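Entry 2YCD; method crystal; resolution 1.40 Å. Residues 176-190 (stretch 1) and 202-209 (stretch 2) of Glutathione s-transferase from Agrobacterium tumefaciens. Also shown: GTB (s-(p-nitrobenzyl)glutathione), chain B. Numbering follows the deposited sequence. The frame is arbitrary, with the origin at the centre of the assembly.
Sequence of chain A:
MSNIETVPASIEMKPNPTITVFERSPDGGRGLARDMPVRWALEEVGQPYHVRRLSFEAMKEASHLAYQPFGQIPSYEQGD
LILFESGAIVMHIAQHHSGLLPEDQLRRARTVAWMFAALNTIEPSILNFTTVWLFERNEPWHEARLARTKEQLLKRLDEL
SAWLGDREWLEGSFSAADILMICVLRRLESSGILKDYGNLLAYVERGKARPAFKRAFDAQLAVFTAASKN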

# COMPACT_ATOMS: atom_id res chain seq x y z
N ALA A 176 13.01 3.30 -7.17
CA ALA A 176 11.91 2.35 -7.02
C ALA A 176 10.55 3.04 -6.86
O ALA A 176 9.52 2.46 -7.23
N ALA A 177 10.52 4.26 -6.31
CA ALA A 177 9.25 4.97 -6.21
C ALA A 177 8.68 5.27 -7.60
O ALA A 177 7.47 5.19 -7.82
N ASP A 178 9.56 5.63 -8.54
CA ASP A 178 9.09 5.94 -9.87
C ASP A 178 8.58 4.70 -10.58
O ASP A 178 7.60 4.77 -11.32
N ILE A 179 9.24 3.57 -10.37
CA ILE A 179 8.75 2.32 -10.95
C ILE A 179 7.31 2.06 -10.49
O ILE A 179 6.41 1.82 -11.32
N LEU A 180 7.08 2.12 -9.18
CA LEU A 180 5.74 1.82 -8.67
C LEU A 180 4.72 2.87 -9.10
O LEU A 180 3.59 2.54 -9.52
N MET A 181 5.11 4.14 -9.05
CA MET A 181 4.18 5.21 -9.40
C MET A 181 3.81 5.21 -10.89
O MET A 181 2.63 5.37 -11.24
N ILE A 182 4.80 5.01 -11.75
CA ILE A 182 4.52 4.98 -13.18
C ILE A 182 3.67 3.77 -13.56
O ILE A 182 2.74 3.88 -14.36
N CYS A 183 3.94 2.61 -12.98
CA CYS A 183 3.11 1.44 -13.30
C CYS A 183 1.66 1.63 -12.84
O CYS A 183 0.74 1.19 -13.54
N VAL A 184 1.47 2.29 -11.70
CA VAL A 184 0.12 2.63 -11.23
C VAL A 184 -0.56 3.62 -12.21
O VAL A 184 -1.71 3.41 -12.65
N LEU A 185 0.14 4.69 -12.57
CA LEU A 185 -0.44 5.71 -13.45
C LEU A 185 -0.79 5.15 -14.82
O LEU A 185 -1.75 5.62 -15.45
N ARG A 186 -0.03 4.17 -15.30
CA ARG A 186 -0.32 3.57 -16.60
C ARG A 186 -1.69 2.92 -16.68
O ARG A 186 -2.20 2.73 -17.78
N ARG A 187 -2.29 2.58 -15.53
CA ARG A 187 -3.66 2.06 -15.55
C ARG A 187 -4.67 3.08 -16.07
O ARG A 187 -5.80 2.72 -16.41
N LEU A 188 -4.25 4.34 -16.18
CA LEU A 188 -5.10 5.40 -16.72
C LEU A 188 -4.90 5.68 -18.20
O LEU A 188 -5.60 6.54 -18.75
N GLU A 189 -3.94 5.01 -18.84
CA GLU A 189 -3.66 5.32 -20.25
C GLU A 189 -4.91 5.21 -21.13
O GLU A 189 -5.21 6.13 -21.88
N SER A 190 -5.65 4.12 -21.00
CA SER A 190 -6.81 3.85 -21.85
C SER A 190 -7.93 4.87 -21.68
O SER A 190 -8.75 5.07 -22.59
N ALA A 202 4.02 13.44 -19.19
CA ALA A 202 5.44 13.50 -19.55
C ALA A 202 6.28 12.64 -18.61
O ALA A 202 7.25 12.01 -19.04
N TYR A 203 5.90 12.62 -17.33
CA TYR A 203 6.55 11.78 -16.32
C TYR A 203 6.42 10.29 -16.68
O TYR A 203 7.41 9.57 -16.72
N VAL A 204 5.21 9.85 -16.98
CA VAL A 204 4.99 8.47 -17.39
C VAL A 204 5.82 8.15 -18.65
O VAL A 204 6.47 7.10 -18.72
N GLU A 205 5.80 9.05 -19.63
CA GLU A 205 6.58 8.83 -20.85
C GLU A 205 8.09 8.78 -20.58
O GLU A 205 8.81 7.98 -21.21
N ARG A 206 8.58 9.59 -19.64
CA ARG A 206 10.00 9.54 -19.28
C ARG A 206 10.40 8.14 -18.77
O ARG A 206 11.48 7.63 -19.08
N GLY A 207 9.52 7.54 -17.96
CA GLY A 207 9.78 6.19 -17.47
C GLY A 207 9.73 5.15 -18.58
O GLY A 207 10.58 4.26 -18.66
N LYS A 208 8.72 5.25 -19.44
CA LYS A 208 8.53 4.29 -20.53
C LYS A 208 9.67 4.32 -21.55
O LYS A 208 9.89 3.33 -22.24
N ALA A 209 10.39 5.45 -21.62
CA ALA A 209 11.51 5.56 -22.55
C ALA A 209 12.80 4.92 -22.03
O ALA A 209 13.76 4.79 -22.78

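The helix beginning stretch 1 packs against the helix of stretch 2 at an angle of 116° between their directions, with the axes approaching to 9.6 Å and the backbones closest at Ile182 and Val204, whose CA atoms lie 5.5 Å apart. Along stretch 1, Asp178, Met181, Ile182, Leu185 and Glu189 direct their CA-to-CB bonds toward stretch 2, whereas Ile179, Leu180 and Cys183 point away.

Asp178 (chi1 m) provides the first polar contact. Its OD1 accepts a hydrogen bond from Tyr203 OH at 2.7 Å, which gives the buried phenol hydroxyl a polar partner. Tyr203 (chi1 t) leaves its backbone sideways, but its ring reaches across to sit as a knob among Asp178, Met181, Ile182 and Leu185. Met181 (t, p, p) starts toward stretch 2 and then turns its end away, so that the near part of the side chain makes the contact: CB lies 3.7 Å from Tyr203 OH, and CG meets the ring edge, 4.0 Å from Tyr203 CE2.

Ile182 (m, t) is central to the apolar packing. Its CG1 approaches Tyr203 CE2 at 3.5 Å, while CD1 lies over the ring face in a CH-pi contact, 4.0 Å from the centroid of Tyr203. The same CD1 is 3.8 Å from Gly207 CA; a CB at Gly207 would fall only 2.5 Å from it, so the bare glycine backbone leaves room for the isoleucine. On its other branch, Ile182 CG2 rests 4.2 Å from Val204 CG1.

One turn later, Leu185 (m, t) bridges the two apolar neighbours, with CD1 at the edge of the Tyr203 ring, 4.0 Å from Tyr203 CD2, and CB 3.8 Å from Val204 CG2. Val204 adopts the t rotamer, and its CG1 also receives Arg186 CG at 3.9 Å.

Beyond this apolar centre the contact becomes charged. Arg186 (m, t, p) bends its end nearer to stretch 2 and forms a salt bridge with Glu189, NE to OE2 at 3.0 Å. Arg187 lies out of reach of stretch 2; atom C6' of the bound GTB lies over one face of its guanidinium, 3.5 Å from Arg187 NH2.

Glu189 (m, t) completes the network: its OE2 also takes a salt-bridging hydrogen bond from Lys208 NZ at 2.8 Å. This shared carboxylate offsets the proximity of two like charges, Arg186 NE and Lys208 NZ, 4.4 Å apart. Water 1 donates to Glu205 OE2 at 2.7 Å and, weakly, to Glu189 OE2 at 3.3 Å, joining the two acids across the interface.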

# COMPACT_ATOMS: atom_id res chain seq x y z
CB ALA A 176 12.17 1.43 -5.85
CB ALA A 177 9.38 6.27 -5.39
CB ASP A 178 10.18 6.66 -10.69
CG ASP A 178 10.66 7.92 -10.01
OD1 ASP A 178 9.88 8.89 -9.88
OD2 ASP A 178 11.83 7.90 -9.60
CB ILE A 179 9.65 1.13 -10.57
CG1 ILE A 179 11.03 1.27 -11.24
CG2 ILE A 179 8.96 -0.20 -10.92
CD1 ILE A 179 11.99 0.11 -10.91
CB LEU A 180 5.77 1.68 -7.14
CG LEU A 180 6.57 0.47 -6.63
CD1 LEU A 180 6.69 0.55 -5.11
CD2 LEU A 180 5.95 -0.87 -7.08
CB MET A 181 4.75 6.58 -9.02
CG MET A 181 3.76 7.75 -9.22
SD MET A 181 2.40 7.74 -8.03
CE MET A 181 3.23 8.37 -6.56
CB ILE A 182 5.81 5.12 -13.99
CG1 ILE A 182 6.30 6.56 -13.84
CG2 ILE A 182 5.56 4.80 -15.49
CD1 ILE A 182 7.71 6.82 -14.36
CB CYS A 183 3.72 0.15 -12.74
SG CYS A 183 5.25 -0.37 -13.57
CB VAL A 184 0.19 3.18 -9.76
CG1 VAL A 184 -1.04 4.00 -9.39
CG2 VAL A 184 0.43 2.03 -8.75
CB LEU A 185 0.52 6.90 -13.59
CG LEU A 185 0.67 7.78 -12.35
CD1 LEU A 185 1.80 8.76 -12.55
CD2 LEU A 185 -0.63 8.52 -12.05
CB ARG A 186 0.78 2.60 -17.03
CG ARG A 186 2.08 3.29 -17.45
CD ARG A 186 3.02 2.32 -18.24
NE ARG A 186 2.35 1.86 -19.47
CZ ARG A 186 2.14 0.59 -19.82
NH1 ARG A 186 2.58 -0.40 -19.09
NH2 ARG A 186 1.48 0.32 -20.96
CB ARG A 187 -4.07 1.54 -14.18
CG ARG A 187 -3.17 0.40 -13.75
CD ARG A 187 -3.60 -0.23 -12.46
NE ARG A 187 -4.75 -1.10 -12.65
CZ ARG A 187 -4.97 -2.20 -11.94
NH1 ARG A 187 -4.13 -2.57 -10.98
NH2 ARG A 187 -6.06 -2.92 -12.17
CB LEU A 188 -4.89 6.71 -15.96
CG LEU A 188 -5.33 6.69 -14.50
CD1 LEU A 188 -4.94 8.01 -13.86
CD2 LEU A 188 -6.84 6.48 -14.41
CB GLU A 189 -2.54 4.43 -20.82
CG GLU A 189 -1.14 4.77 -20.31
CD GLU A 189 -0.05 3.86 -20.88
OE1 GLU A 189 -0.38 2.79 -21.42
OE2 GLU A 189 1.14 4.23 -20.78
CB SER A 190 -7.34 2.44 -21.58
OG SER A 190 -7.88 2.35 -20.27
CB ALA A 202 5.93 14.96 -19.54
CB TYR A 203 5.94 12.12 -14.96
CG TYR A 203 6.33 11.20 -13.81
CD1 TYR A 203 7.61 11.19 -13.30
CD2 TYR A 203 5.38 10.36 -13.23
CE1 TYR A 203 7.96 10.35 -12.24
CE2 TYR A 203 5.71 9.54 -12.17
CZ TYR A 203 6.99 9.53 -11.68
OH TYR A 203 7.32 8.68 -10.64
CB VAL A 204 3.51 8.22 -17.65
CG1 VAL A 204 3.29 6.88 -18.37
CG2 VAL A 204 2.74 8.26 -16.33
CB GLU A 205 6.24 9.85 -21.95
CG GLU A 205 4.80 9.74 -22.48
CD GLU A 205 4.46 8.36 -23.04
OE1 GLU A 205 5.37 7.67 -23.55
OE2 GLU A 205 3.28 7.96 -22.96
CB ARG A 206 10.34 10.59 -18.22
CG ARG A 206 10.52 11.99 -18.79
CD ARG A 206 11.27 12.90 -17.82
NE ARG A 206 10.53 13.15 -16.59
CZ ARG A 206 9.52 14.00 -16.49
NH1 ARG A 206 9.11 14.68 -17.57
NH2 ARG A 206 8.92 14.18 -15.33
CB LYS A 208 7.19 4.54 -21.24
CG LYS A 208 5.97 4.23 -20.36
CD LYS A 208 4.65 4.71 -20.95
CE LYS A 208 4.36 4.16 -22.32
NZ LYS A 208 3.03 4.67 -22.80
CB ALA A 209 11.74 7.04 -22.89
N1 GTB B . -1.17 -6.30 -3.38
CA1 GTB B . -0.82 -7.30 -4.40
C1 GTB B . 0.48 -6.92 -5.07
O11 GTB B . 0.68 -5.71 -5.29
O12 GTB B . 1.29 -7.82 -5.40
CB1 GTB B . -1.98 -7.41 -5.40
CG1 GTB B . -1.74 -8.53 -6.40
CD1 GTB B . -2.82 -8.58 -7.46
OE1 GTB B . -3.76 -7.79 -7.42
N2 GTB B . -2.67 -9.50 -8.42
CA2 GTB B . -3.62 -9.65 -9.52
C2 GTB B . -4.09 -11.07 -9.65
O2 GTB B . -3.34 -12.02 -9.45
CB2 GTB B . -2.90 -9.35 -10.84
SG2 GTB B . -2.40 -7.67 -11.04
N3 GTB B . -5.36 -11.23 -10.03
CA3 GTB B . -5.99 -12.51 -10.28
C3 GTB B . -7.01 -12.91 -9.25
O31 GTB B . -7.31 -12.10 -8.34
O32 GTB B . -7.51 -14.05 -9.37
C' GTB B . -3.88 -6.72 -11.17
C1' GTB B . -4.28 -6.46 -12.60
C2' GTB B . -5.18 -7.31 -13.23
C3' GTB B . -5.55 -7.06 -14.55
C4' GTB B . -5.02 -5.96 -15.23
N41 GTB B . -5.40 -5.70 -16.56
O41 GTB B . -5.04 -4.68 -17.14
O42 GTB B . -6.13 -6.50 -17.12
C5' GTB B . -4.13 -5.12 -14.58
C6' GTB B . -3.76 -5.36 -13.26
O HOH W 1 1.11 7.49 -21.37